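Local coordinates for exported protein (Bacteroides fragilis, PDB 4JX0), which is of unknown function but binds magnesium and joins an N-terminal E-set-type domain to a second domain of the F5/F8 type C family, at residues D177-S182 with G273-K278; C258-E263 with I286-P291. One frame throughout, in Å; residues are numbered along the deposited sequence.

Contact 1. Residues D177-S182 with G273-K278; sequences DNIDSS and GVFDRK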
ATOM      1  N   ASP A 177      -3.340  13.380   6.904  1.00 40.54           N
ATOM      2  CA  ASP A 177      -4.567  13.482   6.112  1.00 41.11           C
ATOM      3  C   ASP A 177      -4.764  14.963   5.961  1.00 43.81           C
ATOM      4  O   ASP A 177      -5.649  15.545   6.601  1.00 45.25           O
ATOM      5  CB  ASP A 177      -5.746  12.766   6.808  1.00 44.79           C
ATOM      6  CG  ASP A 177      -7.111  12.930   6.178  1.00 63.77           C
ATOM      7  OD1 ASP A 177      -7.173  13.191   4.951  1.00 65.92           O
ATOM      8  OD2 ASP A 177      -8.129  12.817   6.918  1.00 69.96           O
ATOM      9  N   ASN A 178      -3.850  15.599   5.195  1.00 36.70           N
ATOM     10  CA  ASN A 178      -3.839  17.047   5.019  1.00 35.19           C
ATOM     11  C   ASN A 178      -3.961  17.470   3.561  1.00 37.10           C
ATOM     12  O   ASN A 178      -3.594  18.594   3.254  1.00 37.20           O
ATOM     13  CB  ASN A 178      -2.552  17.626   5.614  1.00 32.16           C
ATOM     14  CG  ASN A 178      -2.603  19.108   5.830  1.00 41.11           C
ATOM     15  OD1 ASN A 178      -3.576  19.634   6.371  1.00 37.66           O
ATOM     16  ND2 ASN A 178      -1.592  19.824   5.368  1.00 27.67           N
ATOM     17  N   ILE A 179      -4.517  16.623   2.672  1.00 31.68           N
ATOM     18  CA  ILE A 179      -4.711  16.985   1.269  1.00 30.09           C
ATOM     19  C   ILE A 179      -6.195  16.848   0.941  1.00 33.45           C
ATOM     20  O   ILE A 179      -6.759  15.763   1.090  1.00 32.97           O
ATOM     21  CB  ILE A 179      -3.815  16.137   0.327  1.00 32.22           C
ATOM     22  CG1 ILE A 179      -2.304  16.437   0.551  1.00 31.69           C
ATOM     23  CG2 ILE A 179      -4.198  16.339  -1.135  1.00 32.97           C
ATOM     24  CD1 ILE A 179      -1.803  17.813   0.147  1.00 32.41           C
ATOM     25  N   ASP A 180      -6.823  17.957   0.508  1.00 29.67           N
ATOM     26  CA  ASP A 180      -8.226  17.992   0.108  1.00 29.86           C
ATOM     27  C   ASP A 180      -8.312  17.767  -1.410  1.00 34.19           C
ATOM     28  O   ASP A 180      -7.684  18.498  -2.183  1.00 33.90           O
ATOM     29  CB  ASP A 180      -8.875  19.315   0.517  1.00 32.50           C
ATOM     30  CG  ASP A 180     -10.344  19.398   0.163  1.00 50.53           C
ATOM     31  OD1 ASP A 180     -11.148  18.658   0.773  1.00 54.02           O
ATOM     32  OD2 ASP A 180     -10.689  20.180  -0.738  1.00 56.29           O
ATOM     33  N   SER A 181      -9.091  16.751  -1.823  1.00 30.23           N
ATOM     34  CA  SER A 181      -9.252  16.347  -3.216  1.00 29.38           C
ATOM     35  C   SER A 181     -10.609  16.795  -3.824  1.00 33.73           C
ATOM     36  O   SER A 181     -11.036  16.239  -4.842  1.00 33.71           O
ATOM     37  CB  SER A 181      -9.129  14.833  -3.306  1.00 32.55           C
ATOM     38  OG  SER A 181      -8.013  14.355  -2.570  1.00 41.26           O
ATOM     39  N   SER A 182     -11.258  17.823  -3.245  1.00 29.54           N
ATOM     40  CA  SER A 182     -12.532  18.324  -3.752  1.00 29.20           C
ATOM     41  C   SER A 182     -12.384  19.024  -5.103  1.00 35.08           C
ATOM     42  O   SER A 182     -13.384  19.194  -5.798  1.00 36.87           O
ATOM     43  CB  SER A 182     -13.148  19.301  -2.762  1.00 31.32           C
ATOM     44  OG  SER A 182     -12.444  20.530  -2.769  1.00 38.41           O
ATOM     45  N   GLY A 273      -0.360  13.564   2.402  1.00 29.88           N
ATOM     46  CA  GLY A 273      -1.543  12.860   1.938  1.00 28.82           C
ATOM     47  C   GLY A 273      -1.526  12.590   0.451  1.00 31.86           C
ATOM     48  O   GLY A 273      -0.578  12.941  -0.257  1.00 30.95           O
ATOM     49  N   VAL A 274      -2.590  11.955  -0.025  1.00 28.34           N
ATOM     50  CA  VAL A 274      -2.749  11.623  -1.424  1.00 27.87           C
ATOM     51  C   VAL A 274      -3.842  12.499  -2.023  1.00 33.38           C
ATOM     52  O   VAL A 274      -4.971  12.532  -1.513  1.00 34.10           O
ATOM     53  CB  VAL A 274      -3.073  10.120  -1.614  1.00 30.67           C
ATOM     54  CG1 VAL A 274      -3.315   9.786  -3.089  1.00 30.46           C
ATOM     55  CG2 VAL A 274      -1.960   9.245  -1.037  1.00 29.99           C
ATOM     56  N   PHE A 275      -3.509  13.190  -3.121  1.00 28.69           N
ATOM     57  CA  PHE A 275      -4.493  13.924  -3.897  1.00 27.39           C
ATOM     58  C   PHE A 275      -5.119  12.886  -4.797  1.00 32.04           C
ATOM     59  O   PHE A 275      -4.385  12.056  -5.319  1.00 31.99           O
ATOM     60  CB  PHE A 275      -3.841  15.053  -4.697  1.00 28.34           C
ATOM     61  CG  PHE A 275      -4.805  15.760  -5.624  1.00 28.93           C
ATOM     62  CD1 PHE A 275      -5.773  16.616  -5.124  1.00 30.44           C
ATOM     63  CD2 PHE A 275      -4.716  15.600  -7.000  1.00 29.71           C
ATOM     64  CE1 PHE A 275      -6.627  17.302  -5.981  1.00 30.42           C
ATOM     65  CE2 PHE A 275      -5.579  16.282  -7.850  1.00 31.30           C
ATOM     66  CZ  PHE A 275      -6.525  17.129  -7.334  1.00 28.87           C
ATOM     67  N   ASP A 276      -6.447  12.841  -4.895  1.00 28.58           N
ATOM     68  CA  ASP A 276      -7.151  11.868  -5.740  1.00 27.98           C
ATOM     69  C   ASP A 276      -8.518  12.446  -6.076  1.00 32.22           C
ATOM     70  O   ASP A 276      -9.493  12.188  -5.361  1.00 32.51           O
ATOM     71  CB  ASP A 276      -7.251  10.498  -5.035  1.00 29.50           C
ATOM     72  CG  ASP A 276      -7.958   9.395  -5.814  1.00 43.04           C
ATOM     73  OD1 ASP A 276      -8.078   9.521  -7.053  1.00 43.97           O
ATOM     74  OD2 ASP A 276      -8.361   8.386  -5.189  1.00 51.61           O
ATOM     75  N   ARG A 277      -8.573  13.291  -7.123  1.00 27.68           N
ATOM     76  CA  ARG A 277      -9.813  13.978  -7.482  1.00 27.84           C
ATOM     77  C   ARG A 277     -10.752  13.085  -8.278  1.00 35.90           C
ATOM     78  O   ARG A 277     -10.346  12.066  -8.843  1.00 35.98           O
ATOM     79  CB  ARG A 277      -9.568  15.291  -8.235  1.00 24.07           C
ATOM     80  CG  ARG A 277      -8.779  15.186  -9.530  1.00 24.43           C
ATOM     81  CD  ARG A 277      -8.913  16.446 -10.357  1.00 23.03           C
ATOM     82  NE  ARG A 277      -8.125  16.355 -11.585  1.00 23.16           N
ATOM     83  CZ  ARG A 277      -8.234  17.165 -12.632  1.00 41.02           C
ATOM     84  NH1 ARG A 277      -9.125  18.151 -12.633  1.00 37.93           N
ATOM     85  NH2 ARG A 277      -7.458  16.993 -13.692  1.00 27.54           N
ATOM     86  N   LYS A 278     -12.031  13.475  -8.270  1.00 33.49           N
ATOM     87  CA  LYS A 278     -13.120  12.794  -8.953  1.00 33.77           C
ATOM     88  C   LYS A 278     -13.713  13.669 -10.078  1.00 37.36           C
ATOM     89  O   LYS A 278     -14.565  13.194 -10.806  1.00 37.89           O
ATOM     90  CB  LYS A 278     -14.204  12.436  -7.916  1.00 37.25           C
ATOM     91  CG  LYS A 278     -13.862  11.199  -7.066  1.00 52.64           C
ATOM     92  CD  LYS A 278     -14.047  11.431  -5.563  1.00 66.04           C
ATOM     93  CE  LYS A 278     -12.908  12.218  -4.941  1.00 77.33           C
ATOM     94  NZ  LYS A 278     -13.286  12.815  -3.628  1.00 82.26           N
TER
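Ile179 turns its CB toward strand 273-276 and spreads its two branches along it. CG1 stands anti to the carbonyl carbon (chi1 -66°), which leaves Ile179 CG2 anti to the backbone N, 3.7 Å from Phe275 CA and 3.8 Å from Phe275 CB, near the plane of the ring. Ile179 CG1 rests over Gly273, 3.9 Å from Gly273 CA. Gly273 brings only backbone here, at phi 133° with an extended psi, a conformation that residues with a CB seldom adopt. The phenyl ring of Phe275 is then turned edge-on to the chain opposite: Asp180 O lies in its plane, 4.0 Å from Phe275 CD1, and Ser181 CA approaches CE1 obliquely. One face of the ring carries Arg277 N above its centre. In the beta sandwich of this F5/F8 type C-like domain, the short strand 179-180 pairs with 283-294 in one sheet, whereas 269-276 is an outermost strand of the other, so the two segments meet where one sheet faces the next. A polar stitch comes from Ser181, whose OG accepts a hydrogen bond from Asp276 N (3.2 Å, N-H...O angle 157°). Asp276 has its CB directed away from 177-182, and its carboxylate forms a salt bridge with Lys256, while the guanidinium of Arg277 turns to Asp281. Ser182 OG is hydrogen-bonded to Asp180 OD2 at 2.7 Å, meeting the carboxylate on its syn side.

Contact 2. Residues C258-E263 with I286-P291; sequences CRVMVE and ISFKKP
The side chains of Val260 and Ile286 slide past each other in opposite directions between the two sheets of a beta sandwich, the architecture expected of an F5/F8 type C-like domain. Strand 258-263 belongs to the five-stranded antiparallel sheet and strand 286-288 to the one that faces it; their axes come within 10.3 Å and differ in direction by 43°, a spacing bridged by side chains alone. Every residue that touches is buried and apolar. At one end the Ile286 side chain forks: its CD1 tip reaches the sulfur of Cys258, 4.2 Å from SG, and its CG2 methyl comes alongside Val260 CG2 at 4.0 Å. The other Val260 methyl, CG1, anti to the backbone N (chi1 -174°), is directed instead to Phe288, 4.2 Å from CE1. Val260 is thus the bump that fits the hollow between Ile286 and Phe288. The reverse holds one step on, where the phenyl ring of Phe288 pushes its far side into the notch between Val260 and Val262. Those valines project from the same side of their strand, and Ile179 of strand 179-180, which lies beside 283-294, also packs on Val260 and Phe288. Val260 CG1 and Val262 CG2 lie on opposite sides of the ring plane, both meeting it obliquely. Val262 and Phe288 reach toward each other tip to tip, Val262 CG2 standing 3.8 Å from Phe288 CZ.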
ATOM      1  N   CYS A 258      -1.985  11.867  -7.015  1.00 28.79           N
ATOM      2  CA  CYS A 258      -0.551  11.932  -6.715  1.00 28.67           C
ATOM      3  C   CYS A 258      -0.324  12.064  -5.201  1.00 33.70           C
ATOM      4  O   CYS A 258      -1.221  12.460  -4.456  1.00 34.71           O
ATOM      5  CB  CYS A 258       0.125  13.070  -7.469  1.00 29.12           C
ATOM      6  SG  CYS A 258      -0.394  14.719  -6.950  1.00 33.13           S
ATOM      7  N   ARG A 259       0.893  11.741  -4.772  1.00 29.73           N
ATOM      8  CA  ARG A 259       1.359  11.815  -3.386  1.00 29.02           C
ATOM      9  C   ARG A 259       2.033  13.164  -3.190  1.00 34.01           C
ATOM     10  O   ARG A 259       2.918  13.495  -3.978  1.00 33.68           O
ATOM     11  CB  ARG A 259       2.342  10.674  -3.160  1.00 25.38           C
ATOM     12  CG  ARG A 259       2.800  10.439  -1.725  1.00 34.26           C
ATOM     13  CD  ARG A 259       4.058   9.592  -1.730  1.00 36.16           C
ATOM     14  NE  ARG A 259       3.864   8.381  -2.542  1.00 41.41           N
ATOM     15  CZ  ARG A 259       4.775   7.803  -3.330  1.00 51.30           C
ATOM     16  NH1 ARG A 259       6.004   8.302  -3.422  1.00 35.73           N
ATOM     17  NH2 ARG A 259       4.470   6.709  -4.017  1.00 37.91           N
ATOM     18  N   VAL A 260       1.617  13.957  -2.181  1.00 30.03           N
ATOM     19  CA  VAL A 260       2.176  15.292  -1.955  1.00 29.59           C
ATOM     20  C   VAL A 260       3.185  15.261  -0.785  1.00 34.08           C
ATOM     21  O   VAL A 260       2.777  15.233   0.384  1.00 34.04           O
ATOM     22  CB  VAL A 260       1.050  16.335  -1.705  1.00 32.91           C
ATOM     23  CG1 VAL A 260       1.622  17.749  -1.614  1.00 32.98           C
ATOM     24  CG2 VAL A 260      -0.012  16.262  -2.793  1.00 31.95           C
HETATM   25  N   MSE A 261       4.500  15.312  -1.112  1.00 30.02           N
HETATM   26  CA  MSE A 261       5.590  15.373  -0.120  1.00 29.83           C
HETATM   27  C   MSE A 261       5.903  16.823   0.171  1.00 35.36           C
HETATM   28  O   MSE A 261       5.920  17.625  -0.760  1.00 35.45           O
HETATM   29  CB  MSE A 261       6.866  14.700  -0.643  1.00 32.03           C
HETATM   30  CG  MSE A 261       6.681  13.294  -1.173  1.00 38.54           C
HETATM   31 SE   MSE A 261       5.985  12.061   0.143  0.75 46.09          SE
HETATM   32  CE  MSE A 261       7.446  12.077   1.402  1.00 43.16           C
ATOM     33  N   VAL A 262       6.190  17.172   1.425  1.00 33.30           N
ATOM     34  CA  VAL A 262       6.488  18.557   1.794  1.00 33.80           C
ATOM     35  C   VAL A 262       7.774  18.614   2.591  1.00 40.16           C
ATOM     36  O   VAL A 262       7.859  17.945   3.614  1.00 39.99           O
ATOM     37  CB  VAL A 262       5.314  19.145   2.604  1.00 37.34           C
ATOM     38  CG1 VAL A 262       5.619  20.564   3.053  1.00 37.67           C
ATOM     39  CG2 VAL A 262       4.021  19.104   1.798  1.00 36.33           C
ATOM     40  N   GLU A 263       8.752  19.444   2.149  1.00 38.90           N
ATOM     41  CA  GLU A 263      10.004  19.646   2.877  1.00 40.31           C
ATOM     42  C   GLU A 263       9.771  20.723   3.891  1.00 47.71           C
ATOM     43  O   GLU A 263       9.538  21.885   3.536  1.00 46.42           O
ATOM     44  CB  GLU A 263      11.188  20.020   1.970  1.00 41.85           C
ATOM     45  CG  GLU A 263      12.530  19.853   2.677  1.00 50.56           C
ATOM     46  CD  GLU A 263      13.748  20.352   1.924  1.00 63.13           C
ATOM     47  OE1 GLU A 263      13.712  21.501   1.429  1.00 50.36           O
ATOM     48  OE2 GLU A 263      14.759  19.616   1.878  1.00 57.93           O
ATOM     49  N   ILE A 286      -5.006  21.349  -5.923  1.00 22.91           N
ATOM     50  CA  ILE A 286      -4.532  20.531  -4.801  1.00 22.34           C
ATOM     51  C   ILE A 286      -4.498  21.451  -3.596  1.00 28.93           C
ATOM     52  O   ILE A 286      -3.764  22.434  -3.646  1.00 30.55           O
ATOM     53  CB  ILE A 286      -3.148  19.914  -5.128  1.00 24.07           C
ATOM     54  CG1 ILE A 286      -3.199  19.179  -6.491  1.00 23.59           C
ATOM     55  CG2 ILE A 286      -2.693  18.984  -3.993  1.00 23.58           C
ATOM     56  CD1 ILE A 286      -1.947  18.655  -6.970  1.00 28.48           C
ATOM     57  N   SER A 287      -5.311  21.192  -2.550  1.00 25.18           N
ATOM     58  CA  SER A 287      -5.390  22.076  -1.379  1.00 25.97           C
ATOM     59  C   SER A 287      -4.966  21.410  -0.099  1.00 32.79           C
ATOM     60  O   SER A 287      -5.343  20.272   0.157  1.00 32.85           O
ATOM     61  CB  SER A 287      -6.818  22.578  -1.185  1.00 29.96           C
ATOM     62  OG  SER A 287      -7.258  23.397  -2.251  1.00 44.41           O
ATOM     63  N   PHE A 288      -4.244  22.156   0.749  1.00 31.19           N
ATOM     64  CA  PHE A 288      -3.871  21.701   2.076  1.00 31.62           C
ATOM     65  C   PHE A 288      -5.041  21.982   3.018  1.00 35.89           C
ATOM     66  O   PHE A 288      -5.519  23.123   3.059  1.00 35.81           O
ATOM     67  CB  PHE A 288      -2.600  22.411   2.578  1.00 34.04           C
ATOM     68  CG  PHE A 288      -1.325  22.002   1.880  1.00 35.67           C
ATOM     69  CD1 PHE A 288      -0.795  20.734   2.056  1.00 39.30           C
ATOM     70  CD2 PHE A 288      -0.594  22.917   1.143  1.00 37.99           C
ATOM     71  CE1 PHE A 288       0.402  20.363   1.443  1.00 39.99           C
ATOM     72  CE2 PHE A 288       0.605  22.546   0.531  1.00 41.01           C
ATOM     73  CZ  PHE A 288       1.097  21.273   0.686  1.00 39.13           C
ATOM     74  N   LYS A 289      -5.513  20.964   3.768  1.00 31.91           N
ATOM     75  CA  LYS A 289      -6.610  21.133   4.736  1.00 31.91           C
ATOM     76  C   LYS A 289      -6.225  22.174   5.783  1.00 37.88           C
ATOM     77  O   LYS A 289      -7.031  23.037   6.134  1.00 38.95           O
ATOM     78  CB  LYS A 289      -6.971  19.803   5.400  1.00 33.69           C
ATOM     79  CG  LYS A 289      -7.719  18.868   4.464  1.00 36.03           C
ATOM     80  CD  LYS A 289      -7.872  17.476   5.031  1.00 36.28           C
ATOM     81  CE  LYS A 289      -8.937  16.713   4.287  1.00 47.40           C
ATOM     82  NZ  LYS A 289      -8.937  15.277   4.615  1.00 54.68           N
ATOM     83  N   LYS A 290      -4.968  22.108   6.234  1.00 34.41           N
ATOM     84  CA  LYS A 290      -4.344  23.055   7.145  1.00 34.13           C
ATOM     85  C   LYS A 290      -3.150  23.654   6.411  1.00 37.65           C
ATOM     86  O   LYS A 290      -2.257  22.882   6.070  1.00 35.64           O
ATOM     87  CB  LYS A 290      -3.905  22.324   8.431  1.00 36.40           C
ATOM     88  CG  LYS A 290      -3.258  23.234   9.462  1.00 54.18           C
ATOM     89  CD  LYS A 290      -3.076  22.551  10.806  1.00 65.38           C
ATOM     90  CE  LYS A 290      -2.570  23.523  11.846  1.00 83.31           C
ATOM     91  NZ  LYS A 290      -2.502  22.911  13.201  1.00 97.69           N
ATOM     92  N   PRO A 291      -3.076  24.986   6.143  1.00 36.07           N
ATOM     93  CA  PRO A 291      -1.881  25.537   5.453  1.00 35.56           C
ATOM     94  C   PRO A 291      -0.570  25.136   6.145  1.00 40.26           C
ATOM     95  O   PRO A 291      -0.534  25.012   7.376  1.00 40.21           O
ATOM     96  CB  PRO A 291      -2.101  27.048   5.503  1.00 37.30           C
ATOM     97  CG  PRO A 291      -3.567  27.216   5.653  1.00 41.92           C
ATOM     98  CD  PRO A 291      -4.050  26.049   6.457  1.00 37.94           C
TER

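Overall arrangement
Contacts 1 and 2 are two parts of one sandwich interior, their centres 8 Å apart. Strands 255-263 and 269-276 are antiparallel neighbours in one sheet, and Phe275 N is probably hydrogen-bonded to Cys258 O (2.7 Å). In the facing sheet 179-180 pairs with 283-294, and a salt bridge from Asp177 OD1 to Lys289 NZ (2.8 Å) links the loop just before 179-180 to the corner at 289. The cores merge where Ile179 CD1 packs 3.6 Å from Phe288 CE1. Contact 1 lies nearer the magnesium site of Ser208, Asp211, Asn213, Asn314 and Glu315: the side chains of Arg277 and Asn314 are about 10 Å apart. Contact 2 lies away from it.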